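Local coordinates for uncharacterized protein (Legionella pneumophila subsp. pneumophila, PDB 5L1A) that is of unknown function, the part described here being the all-helical DUF5638 domain of a longer protein thought to contain a transmembrane helix, at residues Asn17-Leu22 with Phe45-Phe50; Leu39-Tyr44 with Asp100-Asn105; Glu67-Leu72 with Ala104-Val109. One frame throughout, in Å; residues are numbered along the deposited sequence.

Contact 1: residues Asn17-Leu22 with Phe45-Phe50. With I3C (5-amino-2,4,6-triiodobenzene-1,3-dicarboxylic acid), chain E.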
loop_
_atom_site.group_PDB
_atom_site.type_symbol
_atom_site.label_atom_id
_atom_site.label_comp_id
_atom_site.label_asym_id
_atom_site.label_seq_id
_atom_site.Cartn_x
_atom_site.Cartn_y
_atom_site.Cartn_z
ATOM N N ASN A 17 -9.550 -5.589 0.043
ATOM C CA ASN A 17 -9.906 -4.839 1.243
ATOM C C ASN A 17 -9.021 -3.609 1.400
ATOM O O ASN A 17 -9.507 -2.527 1.752
ATOM C CB ASN A 17 -9.800 -5.730 2.480
ATOM C CG ASN A 17 -10.936 -6.725 2.582
ATOM O OD1 ASN A 17 -11.948 -6.597 1.894
ATOM N ND2 ASN A 17 -10.778 -7.721 3.452
ATOM N N CYS A 18 -7.722 -3.756 1.136
ATOM C CA CYS A 18 -6.818 -2.613 1.188
ATOM C C CYS A 18 -7.201 -1.559 0.157
ATOM O O CYS A 18 -7.231 -0.362 0.467
ATOM C CB CYS A 18 -5.377 -3.075 0.970
ATOM S SG CYS A 18 -4.732 -4.204 2.228
ATOM N N ASP A 19 -7.501 -1.984 -1.075
ATOM C CA ASP A 19 -7.909 -1.036 -2.110
ATOM C C ASP A 19 -9.219 -0.346 -1.745
ATOM O O ASP A 19 -9.390 0.852 -1.997
ATOM C CB ASP A 19 -8.048 -1.746 -3.459
ATOM C CG ASP A 19 -6.713 -2.183 -4.037
ATOM O OD1 ASP A 19 -5.670 -1.617 -3.650
ATOM O OD2 ASP A 19 -6.709 -3.091 -4.892
ATOM N N THR A 20 -10.161 -1.094 -1.166
ATOM C CA THR A 20 -11.426 -0.504 -0.740
ATOM C C THR A 20 -11.224 0.430 0.443
ATOM O O THR A 20 -11.842 1.499 0.510
ATOM C CB THR A 20 -12.420 -1.609 -0.380
ATOM O OG1 THR A 20 -12.592 -2.477 -1.504
ATOM C CG2 THR A 20 -13.769 -1.024 0.022
ATOM N N GLN A 21 -10.371 0.036 1.391
ATOM C CA GLN A 21 -10.104 0.883 2.546
ATOM C C GLN A 21 -9.465 2.206 2.138
ATOM O O GLN A 21 -9.745 3.241 2.752
ATOM C CB GLN A 21 -9.209 0.145 3.539
ATOM C CG GLN A 21 -8.970 0.899 4.827
ATOM C CD GLN A 21 -10.249 1.145 5.592
ATOM O OE1 GLN A 21 -10.790 0.240 6.222
ATOM N NE2 GLN A 21 -10.750 2.374 5.530
ATOM N N LEU A 22 -8.618 2.193 1.108
ATOM C CA LEU A 22 -8.036 3.438 0.621
ATOM C C LEU A 22 -9.107 4.349 0.038
ATOM O O LEU A 22 -9.116 5.554 0.313
ATOM C CB LEU A 22 -6.954 3.147 -0.418
ATOM C CG LEU A 22 -5.501 3.203 0.054
ATOM C CD1 LEU A 22 -4.548 2.969 -1.107
ATOM C CD2 LEU A 22 -5.192 4.525 0.750
ATOM N N PHE A 45 1.180 0.045 -7.350
ATOM C CA PHE A 45 2.435 -0.483 -6.815
ATOM C C PHE A 45 2.220 -1.795 -6.063
ATOM O O PHE A 45 2.960 -2.764 -6.264
ATOM C CB PHE A 45 3.093 0.557 -5.906
ATOM C CG PHE A 45 4.265 0.028 -5.127
ATOM C CD1 PHE A 45 5.511 -0.073 -5.712
ATOM C CD2 PHE A 45 4.120 -0.363 -3.805
ATOM C CE1 PHE A 45 6.589 -0.561 -4.998
ATOM C CE2 PHE A 45 5.198 -0.852 -3.087
ATOM C CZ PHE A 45 6.431 -0.949 -3.685
ATOM N N TYR A 46 1.221 -1.844 -5.184
ATOM C CA TYR A 46 1.043 -3.037 -4.365
ATOM C C TYR A 46 0.362 -4.158 -5.137
ATOM O O TYR A 46 0.740 -5.326 -5.001
ATOM C CB TYR A 46 0.256 -2.698 -3.100
ATOM C CG TYR A 46 1.044 -1.874 -2.118
ATOM C CD1 TYR A 46 2.040 -2.451 -1.343
ATOM C CD2 TYR A 46 0.799 -0.519 -1.968
ATOM C CE1 TYR A 46 2.769 -1.697 -0.440
ATOM C CE2 TYR A 46 1.519 0.245 -1.067
ATOM C CZ TYR A 46 2.503 -0.349 -0.305
ATOM O OH TYR A 46 3.225 0.409 0.589
ATOM N N ASN A 47 -0.641 -3.824 -5.951
ATOM C CA ASN A 47 -1.300 -4.842 -6.761
ATOM C C ASN A 47 -0.339 -5.465 -7.768
ATOM O O ASN A 47 -0.316 -6.690 -7.927
ATOM C CB ASN A 47 -2.519 -4.243 -7.462
ATOM C CG ASN A 47 -3.746 -4.211 -6.563
ATOM O OD1 ASN A 47 -4.494 -5.184 -6.489
ATOM N ND2 ASN A 47 -3.955 -3.093 -5.875
ATOM N N SER A 48 0.468 -4.645 -8.452
ATOM C CA SER A 48 1.435 -5.197 -9.397
ATOM C C SER A 48 2.488 -6.037 -8.695
ATOM O O SER A 48 2.955 -7.034 -9.254
ATOM C CB SER A 48 2.118 -4.084 -10.194
ATOM O OG SER A 48 1.182 -3.322 -10.934
ATOM N N ALA A 49 2.881 -5.649 -7.480
ATOM C CA ALA A 49 3.889 -6.420 -6.760
ATOM C C ALA A 49 3.353 -7.785 -6.355
ATOM O O ALA A 49 4.097 -8.771 -6.354
ATOM C CB ALA A 49 4.375 -5.648 -5.534
ATOM N N PHE A 50 2.063 -7.865 -6.012
ATOM C CA PHE A 50 1.481 -9.157 -5.658
ATOM C C PHE A 50 1.338 -10.054 -6.881
ATOM O O PHE A 50 1.580 -11.263 -6.801
ATOM C CB PHE A 50 0.125 -8.963 -4.976
ATOM C CG PHE A 50 -0.622 -10.248 -4.737
ATOM C CD1 PHE A 50 -0.371 -11.009 -3.608
ATOM C CD2 PHE A 50 -1.572 -10.697 -5.644
ATOM C CE1 PHE A 50 -1.050 -12.189 -3.386
ATOM C CE2 PHE A 50 -2.252 -11.874 -5.426
ATOM C CZ PHE A 50 -1.992 -12.622 -4.294
HETATM I I3 I3C E . 7.373 -6.763 0.065
HETATM I I2 I3C E . 7.741 -4.218 -5.662
HETATM I I1 I3C E . 12.660 -6.814 -3.059
HETATM O O8 I3C E . 10.605 -8.588 -0.630
HETATM O O9 I3C E . 11.020 -6.666 0.324
HETATM C C10 I3C E . 10.785 -5.228 -5.328
HETATM N N13 I3C E . 6.466 -5.205 -2.745
HETATM C C1 I3C E . 9.866 -6.629 -1.750
HETATM C C6 I3C E . 8.429 -6.259 -1.670
HETATM C C5 I3C E . 7.776 -5.547 -2.809
HETATM C C4 I3C E . 8.573 -5.211 -4.022
HETATM C C3 I3C E . 10.004 -5.584 -4.098
HETATM C C2 I3C E . 10.647 -6.288 -2.962
HETATM C C7 I3C E . 10.537 -7.340 -0.612
HETATM O O11 I3C E . 11.288 -4.085 -5.403
HETATM O O12 I3C E . 10.909 -6.068 -6.243
#
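D19 and N47 each hold CG anti to their own carbonyl carbon (chi1 -70° and -83°), and from this start the two side chains come from opposite directions and their ends meet, carboxylate against amide. N47 ND2 donates a hydrogen bond of 2.9 Å to the syn lone pair of D19 OD2, while a second, weak bond runs from N47 ND2 to D19 OD1 at 3.2 Å. The planes are turned 32° and OD2 lies a little out of the N47 amide plane; the fork is lopsided, with OD2 taking the stronger bond. The amide carbonyl is a poorer neighbour: N47 OD1 and D19 OD2, both acceptors, stand 3.4 Å apart. An asparagine suits the place because its short amide also donates from ND2 to the K43 backbone carbonyl one turn back, which helps fix its rotation. D19 OD1 has its stronger partner in the hydroxyl of Y66, which helps hold the carboxylate in place. Elsewhere on helix 33-51, the small A49 CB lies 3.5 Å from N13 of a bound triiodinated I3C, and F45 CE1 lies 3.9 Å from its I2. The polar bridge thus links helix 8-25 to helix 33-51 near the surface, with L22 packing on L39, I42 and I70, F50 reaching L11 and L15, and helix 56-77 supplying Y66, which also stacks on Y46.

Contact 2: residues Leu39-Tyr44 with Asp100-Asn105. With I3C (5-amino-2,4,6-triiodobenzene-1,3-dicarboxylic acid), chain D.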
loop_
_atom_site.group_PDB
_atom_site.type_symbol
_atom_site.label_atom_id
_atom_site.label_comp_id
_atom_site.label_asym_id
_atom_site.label_seq_id
_atom_site.Cartn_x
_atom_site.Cartn_y
_atom_site.Cartn_z
ATOM N N LEU A 39 -2.769 8.416 -5.642
ATOM C CA LEU A 39 -3.522 7.309 -5.065
ATOM C C LEU A 39 -3.505 6.093 -5.986
ATOM O O LEU A 39 -3.277 4.965 -5.534
ATOM C CB LEU A 39 -4.958 7.749 -4.779
ATOM C CG LEU A 39 -5.905 6.663 -4.269
ATOM C CD1 LEU A 39 -5.423 6.125 -2.933
ATOM C CD2 LEU A 39 -7.320 7.197 -4.157
ATOM N N ASN A 40 -3.744 6.307 -7.284
ATOM C CA ASN A 40 -3.708 5.203 -8.237
ATOM C C ASN A 40 -2.309 4.625 -8.376
ATOM O O ASN A 40 -2.160 3.424 -8.622
ATOM C CB ASN A 40 -4.219 5.662 -9.604
ATOM C CG ASN A 40 -5.726 5.764 -9.656
ATOM O OD1 ASN A 40 -6.416 4.779 -9.918
ATOM N ND2 ASN A 40 -6.248 6.960 -9.412
ATOM N N GLN A 41 -1.279 5.459 -8.239
ATOM C CA GLN A 41 0.091 4.961 -8.286
ATOM C C GLN A 41 0.371 4.021 -7.119
ATOM O O GLN A 41 1.009 2.975 -7.292
ATOM C CB GLN A 41 1.062 6.143 -8.287
ATOM C CG GLN A 41 2.532 5.794 -8.450
ATOM C CD GLN A 41 3.410 7.035 -8.530
ATOM O OE1 GLN A 41 3.269 7.965 -7.733
ATOM N NE2 GLN A 41 4.311 7.060 -9.502
ATOM N N ILE A 42 -0.114 4.373 -5.928
ATOM C CA ILE A 42 0.076 3.524 -4.757
ATOM C C ILE A 42 -0.606 2.178 -4.956
ATOM O O ILE A 42 -0.015 1.120 -4.703
ATOM C CB ILE A 42 -0.444 4.233 -3.492
ATOM C CG1 ILE A 42 0.562 5.283 -3.016
ATOM C CG2 ILE A 42 -0.730 3.224 -2.398
ATOM C CD1 ILE A 42 1.911 4.703 -2.631
ATOM N N LYS A 43 -1.860 2.193 -5.410
ATOM C CA LYS A 43 -2.582 0.937 -5.571
ATOM C C LYS A 43 -1.986 0.092 -6.685
ATOM O O LYS A 43 -1.946 -1.138 -6.576
ATOM C CB LYS A 43 -4.065 1.210 -5.824
ATOM C CG LYS A 43 -4.708 2.011 -4.708
ATOM C CD LYS A 43 -6.184 1.705 -4.562
ATOM C CE LYS A 43 -6.976 2.203 -5.743
ATOM N NZ LYS A 43 -8.422 1.911 -5.558
ATOM N N TYR A 44 -1.506 0.730 -7.751
ATOM C CA TYR A 44 -0.801 -0.004 -8.791
ATOM C C TYR A 44 0.478 -0.640 -8.258
ATOM O O TYR A 44 0.819 -1.760 -8.651
ATOM C CB TYR A 44 -0.500 0.928 -9.962
ATOM C CG TYR A 44 0.353 0.321 -11.048
ATOM C CD1 TYR A 44 -0.211 -0.468 -12.045
ATOM C CD2 TYR A 44 1.722 0.546 -11.085
ATOM C CE1 TYR A 44 0.571 -1.023 -13.042
ATOM C CE2 TYR A 44 2.507 -0.001 -12.073
ATOM C CZ TYR A 44 1.929 -0.784 -13.049
ATOM O OH TYR A 44 2.718 -1.326 -14.037
ATOM N N ASP A 100 10.218 4.238 -2.031
ATOM C CA ASP A 100 10.419 5.192 -0.944
ATOM C C ASP A 100 9.838 6.556 -1.292
ATOM O O ASP A 100 9.193 7.199 -0.454
ATOM C CB ASP A 100 11.910 5.319 -0.624
ATOM C CG ASP A 100 12.369 4.338 0.438
ATOM O OD1 ASP A 100 11.585 3.441 0.800
ATOM O OD2 ASP A 100 13.516 4.461 0.913
ATOM N N VAL A 101 10.048 7.006 -2.531
ATOM C CA VAL A 101 9.628 8.344 -2.934
ATOM C C VAL A 101 8.109 8.453 -2.951
ATOM O O VAL A 101 7.535 9.397 -2.399
ATOM C CB VAL A 101 10.234 8.702 -4.304
ATOM C CG1 VAL A 101 9.656 10.007 -4.815
ATOM C CG2 VAL A 101 11.748 8.785 -4.206
ATOM N N ILE A 102 7.434 7.489 -3.583
ATOM C CA ILE A 102 5.984 7.585 -3.711
ATOM C C ILE A 102 5.298 7.351 -2.371
ATOM O O ILE A 102 4.245 7.938 -2.099
ATOM C CB ILE A 102 5.469 6.613 -4.792
ATOM C CG1 ILE A 102 5.752 5.161 -4.405
ATOM C CG2 ILE A 102 6.103 6.929 -6.139
ATOM C CD1 ILE A 102 5.289 4.155 -5.432
ATOM N N ILE A 103 5.874 6.514 -1.509
ATOM C CA ILE A 103 5.242 6.233 -0.224
ATOM C C ILE A 103 5.437 7.396 0.740
ATOM O O ILE A 103 4.517 7.763 1.480
ATOM C CB ILE A 103 5.780 4.914 0.358
ATOM C CG1 ILE A 103 5.283 3.725 -0.467
ATOM C CG2 ILE A 103 5.359 4.760 1.806
ATOM C CD1 ILE A 103 5.911 2.402 -0.071
ATOM N N ALA A 104 6.629 7.995 0.751
ATOM C CA ALA A 104 6.852 9.162 1.597
ATOM C C ALA A 104 6.011 10.344 1.137
ATOM O O ALA A 104 5.447 11.071 1.963
ATOM C CB ALA A 104 8.334 9.534 1.608
ATOM N N ASN A 105 5.914 10.553 -0.178
ATOM C CA ASN A 105 5.084 11.636 -0.693
ATOM C C ASN A 105 3.617 11.424 -0.339
ATOM O O ASN A 105 2.911 12.379 0.003
ATOM C CB ASN A 105 5.260 11.762 -2.208
ATOM C CG ASN A 105 4.307 12.772 -2.824
ATOM O OD1 ASN A 105 3.197 12.428 -3.233
ATOM N ND2 ASN A 105 4.740 14.027 -2.900
HETATM I I3 I3C D . 11.814 9.320 0.323
HETATM I I2 I3C D . 14.778 13.085 -3.528
HETATM I I1 I3C D . 17.848 8.624 -0.450
HETATM O O8 I3C D . 14.754 6.917 0.227
HETATM O O9 I3C D . 14.862 8.309 1.915
HETATM C C10 I3C D . 17.378 11.209 -2.533
HETATM N N13 I3C D . 12.397 11.701 -1.819
HETATM C C1 I3C D . 14.828 9.224 -0.275
HETATM C C6 I3C D . 13.574 9.934 -0.592
HETATM C C5 I3C D . 13.561 11.064 -1.544
HETATM C C4 I3C D . 14.826 11.488 -2.187
HETATM C C3 I3C D . 16.098 10.784 -1.875
HETATM C C2 I3C D . 16.090 9.645 -0.918
HETATM C C7 I3C D . 14.815 8.077 0.688
HETATM O O11 I3C D . 18.308 11.651 -1.828
HETATM O O12 I3C D . 17.474 11.117 -3.774
#
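The CD1 methyl of I42 reaches I102 and I103, and this is the buried half of the contact, I42 and I103 being enclosed and packed at ordinary van der Waals distance. I42 CD1 comes to 4.1 Å from I103 CG1, the two side chains crossing at about a right angle, and to 4.3 Å from I102 CG1. The same methyl lies 4.0 Å from the backbone oxygen of I102, so it beds against main chain as well as side chain. Isoleucine suits the place because its longer branch carries a methyl across between helices whose axes stay 10.3 Å apart. I102 uses both branches: its longer arm takes the position between the backbone N and the carbonyl carbon (chi1 63°), which leaves CG2 to face a different partner.

That partner is Q41, on the exposed, solvent side. Its chain leaves the helix with CG anti to the backbone N (chi1 -175°) and stays extended, carrying the amide obliquely across I102. Q41 OE1 is 3.4 Å from I102 CG2, a van der Waals touch, and no hydrogen bond joins the two segments. Glutamine suits such an edge: its flat amide lies against the I102 CG2 methyl, while a long flexible side chain tolerates exposure.

Another part of helix 97-110 receives an I3C molecule: A104 CB is 3.7 Å from its I3 and V101 CG2 is 3.8 Å from its N13, with D100 and F87 completing that pocket. Inward, I42 continues onto L22, F69 and F106, and I103 onto I90. Helices 33-51 and 97-110 cross with 130° between their N-to-C directions, more antiparallel than parallel, and pack through a few isoleucine contacts within the all-helical bundle of this DUF5638 domain.

Contact 3: residues Glu67-Leu72 with Ala104-Val109; sequences ENFISL and ANFFKV
F69 meets F106 and F107 in an aromatic cluster, and ring-to-ring packing dominates the contact. The F69 ring is carried into the gap between the helices because its CG stands anti to the backbone N (chi1 168°). To F106 it presents its edge: F106 CD2 lies near the plane of the F69 ring, 3.6 Å from F69 CZ. The two planes are turned 40° to each other and the centroids are 5.8 Å apart, an oblique meeting of the two rings. With F107 the rings are closer to parallel, 30° apart, but slid past one another so that they barely overlap; F69 CE1 and F107 CE1 come to 3.8 Å. Phenylalanine suits all three places, since a wide, flat, wholly apolar ring can span the distance between these helices and leaves no polar group to satisfy in the buried interior.

Aliphatic-to-aromatic contact adds to this on the next turn. L72 crosses F107 obliquely, its CB 3.6 Å and its CD1 3.8 Å from F107 CZ, so that both the base and one branch of the leucine touch the tip of the ring.

No hydrogen bond joins the segments. On helix 56-77, E67 OE2 forms a salt bridge with R14 of helix 8-25, and S71 OG bonds weakly to the E67 backbone oxygen at 3.4 Å.

The surroundings are largely apolar: I42 and the Y46 ring pack on F69, V73 on both F106 and F107, and I90 on L72. Helices 56-77 and 97-110, which run in broadly the same direction, are thereby joined through an aromatic cluster within the hydrophobic core of the helical DUF5638 domain.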
loop_
_atom_site.group_PDB
_atom_site.type_symbol
_atom_site.label_atom_id
_atom_site.label_comp_id
_atom_site.label_asym_id
_atom_site.label_seq_id
_atom_site.Cartn_x
_atom_site.Cartn_y
_atom_site.Cartn_z
ATOM N N GLU A 67 -1.038 -4.028 3.928
ATOM C CA GLU A 67 -1.880 -3.835 5.105
ATOM C C GLU A 67 -1.231 -2.893 6.111
ATOM O O GLU A 67 -1.910 -2.037 6.694
ATOM C CB GLU A 67 -2.185 -5.185 5.751
ATOM C CG GLU A 67 -3.152 -6.018 4.950
ATOM C CD GLU A 67 -3.087 -7.483 5.302
ATOM O OE1 GLU A 67 -2.109 -7.902 5.953
ATOM O OE2 GLU A 67 -4.018 -8.218 4.924
ATOM N N ASN A 68 0.076 -3.039 6.338
ATOM C CA ASN A 68 0.778 -2.113 7.221
ATOM C C ASN A 68 0.753 -0.698 6.659
ATOM O O ASN A 68 0.624 0.274 7.412
ATOM C CB ASN A 68 2.221 -2.573 7.440
ATOM C CG ASN A 68 2.310 -3.875 8.215
ATOM O OD1 ASN A 68 1.500 -4.142 9.102
ATOM N ND2 ASN A 68 3.302 -4.692 7.880
ATOM N N PHE A 69 0.874 -0.563 5.336
ATOM C CA PHE A 69 0.776 0.756 4.718
ATOM C C PHE A 69 -0.592 1.378 4.967
ATOM O O PHE A 69 -0.693 2.579 5.245
ATOM C CB PHE A 69 1.060 0.658 3.217
ATOM C CG PHE A 69 0.704 1.901 2.446
ATOM C CD1 PHE A 69 1.575 2.977 2.395
ATOM C CD2 PHE A 69 -0.501 1.988 1.759
ATOM C CE1 PHE A 69 1.248 4.123 1.680
ATOM C CE2 PHE A 69 -0.831 3.130 1.046
ATOM C CZ PHE A 69 0.046 4.195 1.003
ATOM N N ILE A 70 -1.657 0.578 4.869
ATOM C CA ILE A 70 -3.003 1.086 5.118
ATOM C C ILE A 70 -3.127 1.592 6.549
ATOM O O ILE A 70 -3.709 2.654 6.800
ATOM C CB ILE A 70 -4.048 -0.001 4.807
ATOM C CG1 ILE A 70 -4.083 -0.286 3.308
ATOM C CG2 ILE A 70 -5.423 0.411 5.303
ATOM C CD1 ILE A 70 -4.334 0.940 2.478
ATOM N N SER A 71 -2.575 0.843 7.510
ATOM C CA SER A 71 -2.609 1.280 8.902
ATOM C C SER A 71 -1.892 2.610 9.083
ATOM O O SER A 71 -2.354 3.474 9.837
ATOM C CB SER A 71 -1.988 0.217 9.806
ATOM O OG SER A 71 -2.791 -0.947 9.840
ATOM N N LEU A 72 -0.764 2.796 8.396
ATOM C CA LEU A 72 -0.022 4.047 8.520
ATOM C C LEU A 72 -0.794 5.213 7.914
ATOM O O LEU A 72 -0.787 6.319 8.465
ATOM C CB LEU A 72 1.351 3.907 7.866
ATOM C CG LEU A 72 2.285 2.888 8.522
ATOM C CD1 LEU A 72 3.602 2.801 7.772
ATOM C CD2 LEU A 72 2.518 3.241 9.984
ATOM N N ALA A 104 6.629 7.995 0.751
ATOM C CA ALA A 104 6.852 9.162 1.597
ATOM C C ALA A 104 6.011 10.344 1.137
ATOM O O ALA A 104 5.447 11.071 1.963
ATOM C CB ALA A 104 8.334 9.534 1.608
ATOM N N ASN A 105 5.914 10.553 -0.178
ATOM C CA ASN A 105 5.084 11.636 -0.693
ATOM C C ASN A 105 3.617 11.424 -0.339
ATOM O O ASN A 105 2.911 12.379 0.003
ATOM C CB ASN A 105 5.260 11.762 -2.208
ATOM C CG ASN A 105 4.307 12.772 -2.824
ATOM O OD1 ASN A 105 3.197 12.428 -3.233
ATOM N ND2 ASN A 105 4.740 14.027 -2.900
ATOM N N PHE A 106 3.139 10.178 -0.401
ATOM C CA PHE A 106 1.735 9.932 -0.087
ATOM C C PHE A 106 1.437 10.173 1.390
ATOM O O PHE A 106 0.345 10.642 1.729
ATOM C CB PHE A 106 1.332 8.514 -0.492
ATOM C CG PHE A 106 -0.159 8.280 -0.487
ATOM C CD1 PHE A 106 -0.943 8.693 -1.557
ATOM C CD2 PHE A 106 -0.774 7.648 0.584
ATOM C CE1 PHE A 106 -2.312 8.482 -1.557
ATOM C CE2 PHE A 106 -2.145 7.432 0.594
ATOM C CZ PHE A 106 -2.915 7.850 -0.478
ATOM N N PHE A 107 2.391 9.882 2.277
ATOM C CA PHE A 107 2.189 10.180 3.692
ATOM C C PHE A 107 2.081 11.678 3.936
ATOM O O PHE A 107 1.196 12.131 4.672
ATOM C CB PHE A 107 3.323 9.589 4.527
ATOM C CG PHE A 107 3.231 8.110 4.694
ATOM C CD1 PHE A 107 1.996 7.490 4.726
ATOM C CD2 PHE A 107 4.371 7.337 4.810
ATOM C CE1 PHE A 107 1.896 6.121 4.877
ATOM C CE2 PHE A 107 4.281 5.966 4.963
ATOM C CZ PHE A 107 3.042 5.355 4.997
ATOM N N LYS A 108 2.971 12.463 3.327
ATOM C CA LYS A 108 2.917 13.908 3.499
ATOM C C LYS A 108 1.652 14.512 2.904
ATOM O O LYS A 108 1.202 15.563 3.370
ATOM C CB LYS A 108 4.155 14.552 2.878
ATOM C CG LYS A 108 5.464 13.952 3.374
ATOM C CD LYS A 108 6.648 14.852 3.078
ATOM C CE LYS A 108 6.728 16.000 4.071
ATOM N NZ LYS A 108 7.035 15.519 5.449
ATOM N N VAL A 109 1.063 13.866 1.897
ATOM C CA VAL A 109 -0.196 14.346 1.335
ATOM C C VAL A 109 -1.326 14.193 2.347
ATOM O O VAL A 109 -2.150 15.098 2.528
ATOM C CB VAL A 109 -0.514 13.602 0.027
ATOM C CG1 VAL A 109 -1.964 13.784 -0.327
ATOM C CG2 VAL A 109 0.381 14.093 -1.096
#

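How the contacts relate
All three contacts lie within one DUF5638 domain, their centres close together: contacts 2 and 3 are about 8 Å apart, contact 1 about 11 Å from contact 2 and 12 Å from contact 3. Helix 33-51 serves contacts 1 and 2, and helix 97-110 serves contacts 2 and 3, which share A104 and N105. Along the chain, contact 1 closes before contact 3 opens, whereas the segments of contacts 1 and 2 alternate. Side chains continue between them, as where the Y46 hydroxyl touches both I103 and F69. Four of the five helices are thus tied into one compact bundle, a polar bridge near its surface giving way to an apolar, aromatic interior.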